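Local coordinates for protein tRNA (Adenine(22)-N(1))-methyltransferase (PDB 6QE6) that probably methylates N1 of adenine 22 in tRNA and is held here with the cofactor product S-adenosyl-L-homocysteine, at residues L49-V54 / E80-T85; I61-D66 / L105-V110; L92-E97 / I120-K125; Y134-N139 / K143-W148. All blocks are in the same frame, centred on the assembly; numbering follows the deposited sequence.

Interaction 1: residues L49-V54 / E80-T85; sequences LPIYLV and EKFGLT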
# COMPACT_ATOMS: atom_id res chain seq x y z
N LEU A 49 -11.31 9.39 2.37
CA LEU A 49 -9.99 9.60 2.97
C LEU A 49 -9.49 11.03 2.75
O LEU A 49 -9.05 11.66 3.74
CB LEU A 49 -8.99 8.55 2.45
CG LEU A 49 -7.52 8.73 2.85
CD1 LEU A 49 -7.34 8.62 4.35
CD2 LEU A 49 -6.59 7.72 2.14
N PRO A 50 -9.50 11.60 1.54
CA PRO A 50 -9.17 13.03 1.42
C PRO A 50 -10.02 13.92 2.31
O PRO A 50 -9.49 14.84 2.94
CB PRO A 50 -9.40 13.33 -0.07
CG PRO A 50 -9.13 12.04 -0.75
CD PRO A 50 -9.62 10.97 0.21
N ILE A 51 -11.33 13.67 2.37
CA ILE A 51 -12.22 14.47 3.21
C ILE A 51 -11.79 14.38 4.67
O ILE A 51 -11.63 15.40 5.35
CB ILE A 51 -13.68 14.02 3.01
CG1 ILE A 51 -14.20 14.51 1.65
CG2 ILE A 51 -14.58 14.50 4.15
CD1 ILE A 51 -15.38 13.73 1.15
N TYR A 52 -11.59 13.16 5.18
CA TYR A 52 -11.15 13.00 6.56
C TYR A 52 -9.86 13.77 6.84
O TYR A 52 -9.75 14.50 7.84
CB TYR A 52 -10.94 11.52 6.88
CG TYR A 52 -10.46 11.26 8.29
CD1 TYR A 52 -11.38 11.01 9.31
CD2 TYR A 52 -9.09 11.29 8.61
CE1 TYR A 52 -10.97 10.78 10.61
CE2 TYR A 52 -8.66 11.06 9.92
CZ TYR A 52 -9.62 10.80 10.92
OH TYR A 52 -9.25 10.56 12.23
N LEU A 53 -8.86 13.61 5.95
CA LEU A 53 -7.55 14.23 6.17
C LEU A 53 -7.65 15.76 6.19
O LEU A 53 -6.99 16.42 7.00
CB LEU A 53 -6.57 13.78 5.08
CG LEU A 53 -6.10 12.33 5.11
CD1 LEU A 53 -5.33 12.05 3.85
CD2 LEU A 53 -5.25 12.07 6.34
N VAL A 54 -8.47 16.33 5.30
CA VAL A 54 -8.63 17.77 5.31
C VAL A 54 -9.40 18.22 6.55
O VAL A 54 -9.03 19.19 7.21
CB VAL A 54 -9.32 18.23 4.01
CG1 VAL A 54 -9.90 19.63 4.18
CG2 VAL A 54 -8.30 18.21 2.87
N GLU A 80 -18.63 18.53 -1.89
CA GLU A 80 -19.52 19.68 -1.81
C GLU A 80 -20.34 19.66 -0.53
O GLU A 80 -20.52 20.70 0.11
CB GLU A 80 -20.42 19.72 -3.04
CG GLU A 80 -19.90 20.64 -4.13
CD GLU A 80 -20.02 20.08 -5.54
OE1 GLU A 80 -19.40 20.66 -6.47
OE2 GLU A 80 -20.73 19.06 -5.72
N LYS A 81 -20.82 18.48 -0.11
CA LYS A 81 -21.72 18.44 1.04
C LYS A 81 -20.99 18.76 2.35
O LYS A 81 -21.63 19.12 3.33
CB LYS A 81 -22.42 17.08 1.14
CG LYS A 81 -21.70 16.06 2.00
CD LYS A 81 -22.00 14.61 1.61
CE LYS A 81 -23.33 14.10 2.18
NZ LYS A 81 -23.45 14.30 3.66
N PHE A 82 -19.66 18.65 2.38
CA PHE A 82 -18.88 19.03 3.55
C PHE A 82 -18.24 20.41 3.41
O PHE A 82 -17.58 20.86 4.35
CB PHE A 82 -17.79 17.99 3.84
CG PHE A 82 -18.33 16.67 4.31
CD1 PHE A 82 -18.64 16.45 5.65
CD2 PHE A 82 -18.52 15.63 3.41
CE1 PHE A 82 -19.13 15.24 6.08
CE2 PHE A 82 -19.02 14.42 3.85
CZ PHE A 82 -19.32 14.23 5.17
N GLY A 83 -18.41 21.07 2.27
CA GLY A 83 -17.92 22.42 2.08
C GLY A 83 -16.42 22.51 1.85
O GLY A 83 -15.79 23.47 2.32
N LEU A 84 -15.84 21.55 1.13
CA LEU A 84 -14.39 21.45 0.99
C LEU A 84 -13.91 21.62 -0.45
O LEU A 84 -12.77 21.26 -0.76
CB LEU A 84 -13.90 20.12 1.57
CG LEU A 84 -14.06 20.01 3.09
CD1 LEU A 84 -13.67 18.65 3.64
CD2 LEU A 84 -13.29 21.13 3.80
N THR A 85 -14.73 22.20 -1.33
CA THR A 85 -14.34 22.28 -2.74
C THR A 85 -13.11 23.15 -2.94
O THR A 85 -12.41 22.99 -3.95
CB THR A 85 -15.47 22.83 -3.60
OG1 THR A 85 -15.65 24.22 -3.32
CG2 THR A 85 -16.76 22.08 -3.32
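I51 and L84 lie nearest each other, with 7.6 Å between their CA atoms, where a turn of helix 48-55 faces the chain as it leaves helix 69-81. That exit is a Schellman motif: G83 takes a positive phi of 75°, and its N bonds back to O of E80. F82 and L84, on the two sides of the glycine, both point toward helix 48-55. V54 and L84 meet tip to tip, CG1 of V54 lying 3.7 Å from CD2 of L84 and 3.9 Å from CD1 of L84, so that one methyl touches both ends of the leucine fork. In I51, CG1 lies beside the backbone N (chi1 -74°), which leaves the methyl CG2 opposite that N and brings it over one face of the F82 ring. It sits toward the rim there, with CD2 of F82 4.2 Å from CG2 of I51. The same methyl is 4.3 Å from CD1 of L84. P50 of the same helix rests on A62 and A64 of strand 59-66. No hydrogen bond or charge pair joins the two segments, and the contact rests on van der Waals and hydrophobic forces between branched aliphatic groups and one ring.

Interaction 2: residues I61-D66 / L105-V110; sequences IAYACD and LNIDYV. With SAH (S-adenosyl-L-homocysteine), chain C.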
# COMPACT_ATOMS: atom_id res chain seq x y z
N ILE A 61 -4.42 20.62 1.39
CA ILE A 61 -5.23 20.28 0.22
C ILE A 61 -5.08 18.80 -0.11
O ILE A 61 -4.17 18.11 0.37
CB ILE A 61 -4.89 21.16 -1.01
CG1 ILE A 61 -3.50 20.86 -1.53
CG2 ILE A 61 -5.05 22.65 -0.69
CD1 ILE A 61 -3.36 21.17 -3.01
N ALA A 62 -5.99 18.30 -0.93
CA ALA A 62 -5.93 16.92 -1.38
C ALA A 62 -6.35 16.83 -2.84
O ALA A 62 -7.28 17.50 -3.28
CB ALA A 62 -6.82 16.00 -0.52
N TYR A 63 -5.62 16.01 -3.58
CA TYR A 63 -6.02 15.57 -4.91
C TYR A 63 -6.72 14.21 -4.79
O TYR A 63 -6.12 13.23 -4.33
CB TYR A 63 -4.80 15.47 -5.81
CG TYR A 63 -4.10 16.79 -5.99
CD1 TYR A 63 -4.71 17.85 -6.66
CD2 TYR A 63 -2.83 16.98 -5.50
CE1 TYR A 63 -4.06 19.07 -6.81
CE2 TYR A 63 -2.18 18.18 -5.65
CZ TYR A 63 -2.78 19.22 -6.31
OH TYR A 63 -2.07 20.40 -6.43
N ALA A 64 -7.98 14.15 -5.21
CA ALA A 64 -8.79 12.93 -5.09
C ALA A 64 -8.95 12.34 -6.49
O ALA A 64 -9.78 12.81 -7.28
CB ALA A 64 -10.13 13.23 -4.44
N CYS A 65 -8.16 11.32 -6.79
CA CYS A 65 -7.94 10.84 -8.15
C CYS A 65 -8.57 9.48 -8.38
O CYS A 65 -8.54 8.62 -7.50
CB CYS A 65 -6.44 10.74 -8.47
SG CYS A 65 -5.43 12.06 -7.76
N ASP A 66 -9.09 9.28 -9.57
CA ASP A 66 -9.61 7.99 -9.97
C ASP A 66 -9.47 7.84 -11.48
O ASP A 66 -9.51 8.81 -12.24
CB ASP A 66 -11.06 7.80 -9.53
CG ASP A 66 -11.42 6.33 -9.34
OD1 ASP A 66 -11.31 5.57 -10.32
OD2 ASP A 66 -11.78 5.93 -8.21
N LEU A 105 0.83 20.64 -7.44
CA LEU A 105 1.93 21.03 -6.57
C LEU A 105 2.72 19.80 -6.11
O LEU A 105 2.29 18.66 -6.25
CB LEU A 105 1.44 21.77 -5.33
CG LEU A 105 0.42 22.89 -5.33
CD1 LEU A 105 0.27 23.34 -3.89
CD2 LEU A 105 0.83 24.04 -6.23
N ASN A 106 3.89 20.07 -5.52
CA ASN A 106 4.63 19.04 -4.81
C ASN A 106 3.74 18.34 -3.80
O ASN A 106 2.98 18.98 -3.06
CB ASN A 106 5.82 19.66 -4.08
CG ASN A 106 6.96 19.98 -4.99
OD1 ASN A 106 6.94 19.64 -6.17
ND2 ASN A 106 7.97 20.64 -4.46
N ILE A 107 3.85 17.01 -3.76
CA ILE A 107 2.94 16.17 -2.98
C ILE A 107 3.74 15.51 -1.86
O ILE A 107 4.73 14.82 -2.11
CB ILE A 107 2.25 15.13 -3.87
CG1 ILE A 107 1.33 15.84 -4.87
CG2 ILE A 107 1.46 14.11 -3.04
CD1 ILE A 107 1.01 15.01 -6.08
N ASP A 108 3.30 15.73 -0.61
CA ASP A 108 3.96 15.10 0.53
C ASP A 108 3.71 13.60 0.56
O ASP A 108 4.63 12.81 0.77
CB ASP A 108 3.47 15.74 1.83
CG ASP A 108 3.84 17.21 1.94
OD1 ASP A 108 4.88 17.51 2.57
OD2 ASP A 108 3.12 18.06 1.38
N TYR A 109 2.46 13.17 0.34
CA TYR A 109 2.13 11.76 0.42
C TYR A 109 1.17 11.41 -0.69
O TYR A 109 0.10 12.01 -0.82
CB TYR A 109 1.45 11.41 1.74
CG TYR A 109 2.30 11.50 2.98
CD1 TYR A 109 2.99 10.39 3.46
CD2 TYR A 109 2.35 12.68 3.73
CE1 TYR A 109 3.73 10.46 4.63
CE2 TYR A 109 3.10 12.77 4.89
CZ TYR A 109 3.78 11.65 5.34
OH TYR A 109 4.51 11.73 6.49
N VAL A 110 1.53 10.40 -1.47
CA VAL A 110 0.58 9.74 -2.33
C VAL A 110 0.09 8.49 -1.61
O VAL A 110 0.91 7.69 -1.13
CB VAL A 110 1.20 9.41 -3.69
CG1 VAL A 110 0.31 8.45 -4.44
CG2 VAL A 110 1.41 10.71 -4.47
N SAH C . -9.47 3.99 -1.97
CA SAH C . -10.65 3.25 -1.51
CB SAH C . -11.36 2.58 -2.70
CG SAH C . -10.60 1.46 -3.41
SD SAH C . -11.62 0.66 -4.69
C SAH C . -10.28 2.20 -0.46
O SAH C . -9.12 1.80 -0.35
OXT SAH C . -11.13 1.74 0.30
C5' SAH C . -10.34 0.90 -5.94
C4' SAH C . -10.53 2.20 -6.71
O4' SAH C . -9.38 2.43 -7.50
C3' SAH C . -11.69 2.14 -7.68
O3' SAH C . -12.52 3.26 -7.49
C2' SAH C . -11.06 2.19 -9.06
O2' SAH C . -11.87 2.95 -9.92
C1' SAH C . -9.74 2.87 -8.79
N9 SAH C . -8.67 2.48 -9.71
C8 SAH C . -8.43 1.24 -10.22
N7 SAH C . -7.32 1.32 -11.01
C5 SAH C . -6.87 2.58 -11.00
C6 SAH C . -5.80 3.19 -11.63
N6 SAH C . -4.99 2.50 -12.43
N1 SAH C . -5.58 4.53 -11.43
C2 SAH C . -6.41 5.26 -10.60
N3 SAH C . -7.47 4.64 -9.98
C4 SAH C . -7.69 3.32 -10.18
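The polar link between the segments is a single hydrogen bond from the backbone N of L105 to OH of Y63, 3.1 Å long and nearly straight at 175°. It joins a side chain of strand 59-66 to the loop that leads into strand 109-115. The Y63 side chain, its CG lying beside the backbone N (chi1 -61°), crosses that of L105 at about a right angle, and CG of L105 packs on the hydroxyl, 3.7 Å from OH of Y63. Two apolar contacts add to this: CG1 of I107 approaches CE2 of Y63 obliquely at 4.3 Å, and the methyls CD1 of I61 and CD1 of L105 meet at the same separation. Ligand bonds form at the other end of the strand, where the two carboxylate oxygens of D66 divide the ribose diol of SAH between them: O2' donates to OD1 of D66 at 2.7 Å, and O3' donates to OD2 of D66 at 2.9 Å. Backbone N-H groups hold the carboxylate in turn, that of N68 on OD1 and that of D45 on OD2. An acidic residue at the C-terminal end of the second strand, gripping both ribose hydroxyls, is characteristic of the Rossmann-like class I methyltransferases.

Interaction 3: residues L92-E97 / I120-K125; sequences LSNGLE and ILEILK. With SAH (S-adenosyl-L-homocysteine), chain C.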
# COMPACT_ATOMS: atom_id res chain seq x y z
N LEU A 92 -9.42 13.05 -12.74
CA LEU A 92 -9.60 11.82 -13.50
C LEU A 92 -8.27 11.44 -14.15
O LEU A 92 -7.74 12.20 -14.97
CB LEU A 92 -10.69 12.01 -14.54
CG LEU A 92 -10.86 10.88 -15.54
CD1 LEU A 92 -11.53 9.68 -14.88
CD2 LEU A 92 -11.65 11.36 -16.72
N SER A 93 -7.72 10.28 -13.79
CA SER A 93 -6.37 9.94 -14.23
C SER A 93 -6.08 8.47 -13.98
O SER A 93 -6.50 7.90 -12.97
CB SER A 93 -5.33 10.81 -13.49
OG SER A 93 -4.00 10.56 -13.92
N ASN A 94 -5.30 7.88 -14.87
CA ASN A 94 -4.71 6.57 -14.64
C ASN A 94 -3.50 6.73 -13.73
O ASN A 94 -2.41 7.14 -14.17
CB ASN A 94 -4.32 5.91 -15.95
CG ASN A 94 -3.88 4.47 -15.80
OD1 ASN A 94 -3.43 4.04 -14.74
ND2 ASN A 94 -3.99 3.72 -16.88
N GLY A 95 -3.67 6.43 -12.44
CA GLY A 95 -2.55 6.44 -11.52
C GLY A 95 -1.91 7.82 -11.42
O GLY A 95 -2.56 8.82 -11.06
N LEU A 96 -0.63 7.91 -11.75
CA LEU A 96 0.14 9.12 -11.50
C LEU A 96 0.35 9.97 -12.75
O LEU A 96 1.18 10.88 -12.73
CB LEU A 96 1.49 8.75 -10.89
CG LEU A 96 1.35 8.07 -9.54
CD1 LEU A 96 2.72 7.86 -8.94
CD2 LEU A 96 0.43 8.88 -8.60
N GLU A 97 -0.38 9.68 -13.83
CA GLU A 97 -0.16 10.40 -15.08
C GLU A 97 -0.43 11.89 -14.91
O GLU A 97 0.21 12.71 -15.57
CB GLU A 97 -1.04 9.83 -16.19
CG GLU A 97 -0.50 8.53 -16.80
CD GLU A 97 -1.49 7.88 -17.76
OE1 GLU A 97 -2.54 8.49 -18.04
OE2 GLU A 97 -1.23 6.73 -18.23
N ILE A 120 -0.48 -1.75 -8.41
CA ILE A 120 0.21 -0.67 -7.71
C ILE A 120 1.61 -0.47 -8.29
O ILE A 120 2.03 0.65 -8.55
CB ILE A 120 0.25 -0.96 -6.20
CG1 ILE A 120 -1.14 -0.78 -5.59
CG2 ILE A 120 1.23 -0.02 -5.54
CD1 ILE A 120 -1.26 -1.37 -4.22
N LEU A 121 2.33 -1.58 -8.50
CA LEU A 121 3.67 -1.47 -9.07
C LEU A 121 3.63 -0.79 -10.43
O LEU A 121 4.49 0.05 -10.73
CB LEU A 121 4.29 -2.86 -9.18
CG LEU A 121 5.70 -2.98 -9.79
CD1 LEU A 121 6.73 -2.29 -8.93
CD2 LEU A 121 6.07 -4.46 -9.98
N GLU A 122 2.63 -1.10 -11.26
CA GLU A 122 2.52 -0.46 -12.57
C GLU A 122 2.27 1.04 -12.43
O GLU A 122 2.85 1.85 -13.16
CB GLU A 122 1.40 -1.12 -13.39
CG GLU A 122 0.85 -0.24 -14.54
CD GLU A 122 -0.50 0.49 -14.20
OE1 GLU A 122 -1.34 -0.08 -13.43
OE2 GLU A 122 -0.71 1.63 -14.73
N ILE A 123 1.39 1.44 -11.50
CA ILE A 123 1.21 2.86 -11.22
C ILE A 123 2.53 3.51 -10.82
O ILE A 123 2.83 4.65 -11.22
CB ILE A 123 0.14 3.04 -10.13
CG1 ILE A 123 -1.22 2.58 -10.67
CG2 ILE A 123 0.12 4.50 -9.60
CD1 ILE A 123 -2.36 2.78 -9.71
N LEU A 124 3.37 2.79 -10.06
CA LEU A 124 4.62 3.38 -9.61
C LEU A 124 5.62 3.63 -10.75
O LEU A 124 6.58 4.38 -10.55
CB LEU A 124 5.25 2.50 -8.53
CG LEU A 124 4.46 2.52 -7.23
CD1 LEU A 124 5.00 1.51 -6.22
CD2 LEU A 124 4.49 3.92 -6.66
N LYS A 125 5.41 3.04 -11.93
CA LYS A 125 6.27 3.36 -13.07
C LYS A 125 6.29 4.86 -13.38
O LYS A 125 7.29 5.37 -13.90
CB LYS A 125 5.83 2.57 -14.32
CG LYS A 125 6.00 1.05 -14.20
CD LYS A 125 7.35 0.68 -13.53
CE LYS A 125 7.21 -0.44 -12.48
NZ LYS A 125 6.91 -1.81 -13.06
N SAH C . -9.47 3.99 -1.97
CA SAH C . -10.65 3.25 -1.51
CB SAH C . -11.36 2.58 -2.70
CG SAH C . -10.60 1.46 -3.41
SD SAH C . -11.62 0.66 -4.69
C SAH C . -10.28 2.20 -0.46
O SAH C . -9.12 1.80 -0.35
OXT SAH C . -11.13 1.74 0.30
C5' SAH C . -10.34 0.90 -5.94
C4' SAH C . -10.53 2.20 -6.71
O4' SAH C . -9.38 2.43 -7.50
C3' SAH C . -11.69 2.14 -7.68
O3' SAH C . -12.52 3.26 -7.49
C2' SAH C . -11.06 2.19 -9.06
O2' SAH C . -11.87 2.95 -9.92
C1' SAH C . -9.74 2.87 -8.79
N9 SAH C . -8.67 2.48 -9.71
C8 SAH C . -8.43 1.24 -10.22
N7 SAH C . -7.32 1.32 -11.01
C5 SAH C . -6.87 2.58 -11.00
C6 SAH C . -5.80 3.19 -11.63
N6 SAH C . -4.99 2.50 -12.43
N1 SAH C . -5.58 4.53 -11.43
C2 SAH C . -6.41 5.26 -10.60
N3 SAH C . -7.47 4.64 -9.98
C4 SAH C . -7.69 3.32 -10.18
O HOH W 1 -2.67 1.15 -16.83
O HOH W 2 0.65 6.23 -13.01
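The adenine end of the SAH pocket is built here, where the turn after strand 88-92 faces helix 117-124. G95 N donates to N1 of SAH at 2.9 Å, while N6 of SAH donates to OD1 of N94 at 3.2 Å, so neighbouring residues read two positions on the edge of the base. On the helix side, I123 touches the base with one branch and the turn with the other: its CD1 comes within 3.8 Å of N6 of SAH, and its CG2 packs at 3.8 Å against CA of G95 and equally close to CG of L96. N94 to E97 form a type II' turn, with G95 at positive phi (61°). N94 has its CG opposite the backbone N (chi1 -172°), which carries the amide out to the base, and its amide plane stands 73° from the E122 carboxylate. One water bridges the pair, accepting from ND2 of N94 at 2.9 Å and donating to OE2 of E122. Beyond the pocket, L96 and L124 both rest on Y134 of strand 133-138, I123 touches L115 of strand 109-115, and L121 meets W148 on helix 143-151.

Interaction 4: residues Y134-N139 / K143-W148; sequences YIICSN and KNLRLW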
# COMPACT_ATOMS: atom_id res chain seq x y z
N TYR A 134 5.07 7.56 -0.23
CA TYR A 134 3.91 6.74 -0.54
C TYR A 134 3.44 6.09 0.74
O TYR A 134 4.25 5.65 1.57
CB TYR A 134 4.23 5.66 -1.57
CG TYR A 134 4.51 6.21 -2.93
CD1 TYR A 134 3.47 6.45 -3.83
CD2 TYR A 134 5.81 6.50 -3.34
CE1 TYR A 134 3.71 6.96 -5.07
CE2 TYR A 134 6.06 7.01 -4.59
CZ TYR A 134 5.02 7.24 -5.45
OH TYR A 134 5.27 7.74 -6.70
N ILE A 135 2.12 6.04 0.91
CA ILE A 135 1.51 5.07 1.81
C ILE A 135 0.63 4.18 0.95
O ILE A 135 -0.32 4.66 0.32
CB ILE A 135 0.71 5.73 2.93
CG1 ILE A 135 1.58 6.75 3.67
CG2 ILE A 135 0.13 4.65 3.86
CD1 ILE A 135 0.82 7.60 4.61
N ILE A 136 0.94 2.89 0.93
CA ILE A 136 0.21 1.92 0.13
C ILE A 136 -0.46 0.91 1.05
O ILE A 136 0.13 0.45 2.03
CB ILE A 136 1.16 1.24 -0.88
CG1 ILE A 136 1.60 2.28 -1.92
CG2 ILE A 136 0.50 0.01 -1.49
CD1 ILE A 136 3.03 2.11 -2.39
N CYS A 137 -1.72 0.59 0.74
CA CYS A 137 -2.48 -0.44 1.43
C CYS A 137 -2.93 -1.44 0.36
O CYS A 137 -4.03 -1.34 -0.19
CB CYS A 137 -3.67 0.16 2.20
SG CYS A 137 -4.57 -1.04 3.20
N SER A 138 -2.06 -2.40 0.06
CA SER A 138 -2.33 -3.40 -0.96
C SER A 138 -3.16 -4.55 -0.40
O SER A 138 -3.04 -4.92 0.77
CB SER A 138 -1.02 -3.95 -1.53
OG SER A 138 -1.27 -4.82 -2.61
N ASN A 139 -3.99 -5.13 -1.25
CA ASN A 139 -4.75 -6.32 -0.87
C ASN A 139 -4.11 -7.61 -1.36
O ASN A 139 -4.75 -8.66 -1.34
CB ASN A 139 -6.20 -6.22 -1.34
CG ASN A 139 -6.31 -5.98 -2.82
OD1 ASN A 139 -5.56 -6.56 -3.61
ND2 ASN A 139 -7.27 -5.13 -3.22
N LYS A 143 5.81 -8.14 -1.93
CA LYS A 143 7.23 -8.40 -2.19
C LYS A 143 7.75 -7.56 -3.37
O LYS A 143 8.87 -7.07 -3.34
CB LYS A 143 7.45 -9.89 -2.43
CG LYS A 143 8.57 -10.20 -3.41
CD LYS A 143 9.53 -11.25 -2.87
CE LYS A 143 10.56 -11.64 -3.93
NZ LYS A 143 11.17 -12.95 -3.62
N ASN A 144 6.93 -7.38 -4.40
CA ASN A 144 7.36 -6.59 -5.54
C ASN A 144 7.44 -5.10 -5.21
O ASN A 144 8.24 -4.39 -5.80
CB ASN A 144 6.43 -6.86 -6.74
CG ASN A 144 4.91 -6.66 -6.39
OD1 ASN A 144 4.53 -6.60 -5.20
ND2 ASN A 144 4.04 -6.59 -7.43
N LEU A 145 6.63 -4.62 -4.26
CA LEU A 145 6.75 -3.22 -3.84
C LEU A 145 7.97 -2.99 -2.95
O LEU A 145 8.55 -1.90 -2.98
CB LEU A 145 5.48 -2.77 -3.09
CG LEU A 145 4.15 -2.96 -3.82
CD1 LEU A 145 2.98 -2.26 -3.11
CD2 LEU A 145 4.29 -2.50 -5.27
N ARG A 146 8.38 -3.99 -2.16
CA ARG A 146 9.58 -3.83 -1.35
C ARG A 146 10.83 -3.87 -2.23
O ARG A 146 11.77 -3.10 -2.01
CB ARG A 146 9.61 -4.91 -0.26
CG ARG A 146 8.63 -4.63 0.90
CD ARG A 146 8.79 -5.56 2.11
NE ARG A 146 8.31 -6.87 1.75
CZ ARG A 146 7.19 -7.44 2.20
NH1 ARG A 146 6.41 -6.84 3.08
NH2 ARG A 146 6.89 -8.64 1.75
N LEU A 147 10.83 -4.74 -3.24
CA LEU A 147 11.92 -4.78 -4.21
C LEU A 147 12.06 -3.45 -4.92
O LEU A 147 13.17 -2.95 -5.13
CB LEU A 147 11.64 -5.89 -5.23
CG LEU A 147 12.75 -6.73 -5.86
CD1 LEU A 147 13.95 -6.90 -4.92
CD2 LEU A 147 12.16 -8.10 -6.22
N TRP A 148 10.93 -2.87 -5.30
CA TRP A 148 10.92 -1.55 -5.90
C TRP A 148 11.57 -0.52 -4.98
O TRP A 148 12.48 0.21 -5.39
CB TRP A 148 9.49 -1.16 -6.24
CG TRP A 148 9.40 0.15 -6.91
CD1 TRP A 148 9.61 0.41 -8.23
CD2 TRP A 148 9.08 1.41 -6.30
NE1 TRP A 148 9.44 1.75 -8.49
CE2 TRP A 148 9.11 2.39 -7.32
CE3 TRP A 148 8.76 1.80 -5.00
CZ2 TRP A 148 8.83 3.74 -7.08
CZ3 TRP A 148 8.49 3.15 -4.76
CH2 TRP A 148 8.52 4.10 -5.80
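Y134 and W148 form an offset edge-to-face pair, the edge of the indole directed at the face of the phenol ring. The centroids of the two six-membered rings are 6.0 Å apart and their planes stand at 83°, with CH2 of W148 closest to CE2 of Y134 at 4.0 Å. One helical turn earlier, L145 meets I136 tip to tip, CD1 of L145 lying 3.7 Å from CG2 of I136. These two pairs repeat the alternation of the strand and the turn of the helix: Y134 and I136 project from the same side of strand 133-138, while L145 and W148 lie three residues apart on helix 143-151. W148 spans the gap because its CG lies opposite the backbone N (chi1 -177°), extending the indole toward the strand. Further out, the hydroxyl of Y134 is hydrogen-bonded to D127, and W148 takes Y154 as an edge-to-face partner and also meets the ring of H152. Helix 117-124 adds L124 against Y134 and I120 against I136. A helix packed by apolar and aromatic side chains onto the parallel strand before it is typical of the alternating beta-alpha units of a Rossmann-like methyltransferase fold.

In the fold
From the N terminus, helix 48-55 opens interaction 1 and strand 59-66 opens interaction 2 before residues 80-85 close the first. The two therefore cross, and they touch where P50 meets A62. Interaction 3 begins at 92-97, inside the loop that interaction 2 closes at 105-110, and ends on helix 117-124, so these two cross as well. They are joined by D66 O and S93 N and share SAH. Interaction 4 follows in series, closing a short loop between strand 133-138 and helix 143-151. It touches interaction 2 through neighbouring sheet strands and interaction 3 through helix 117-124. Together the contacts run from one flank of the sheet, across the cofactor pocket, to helix 143-151.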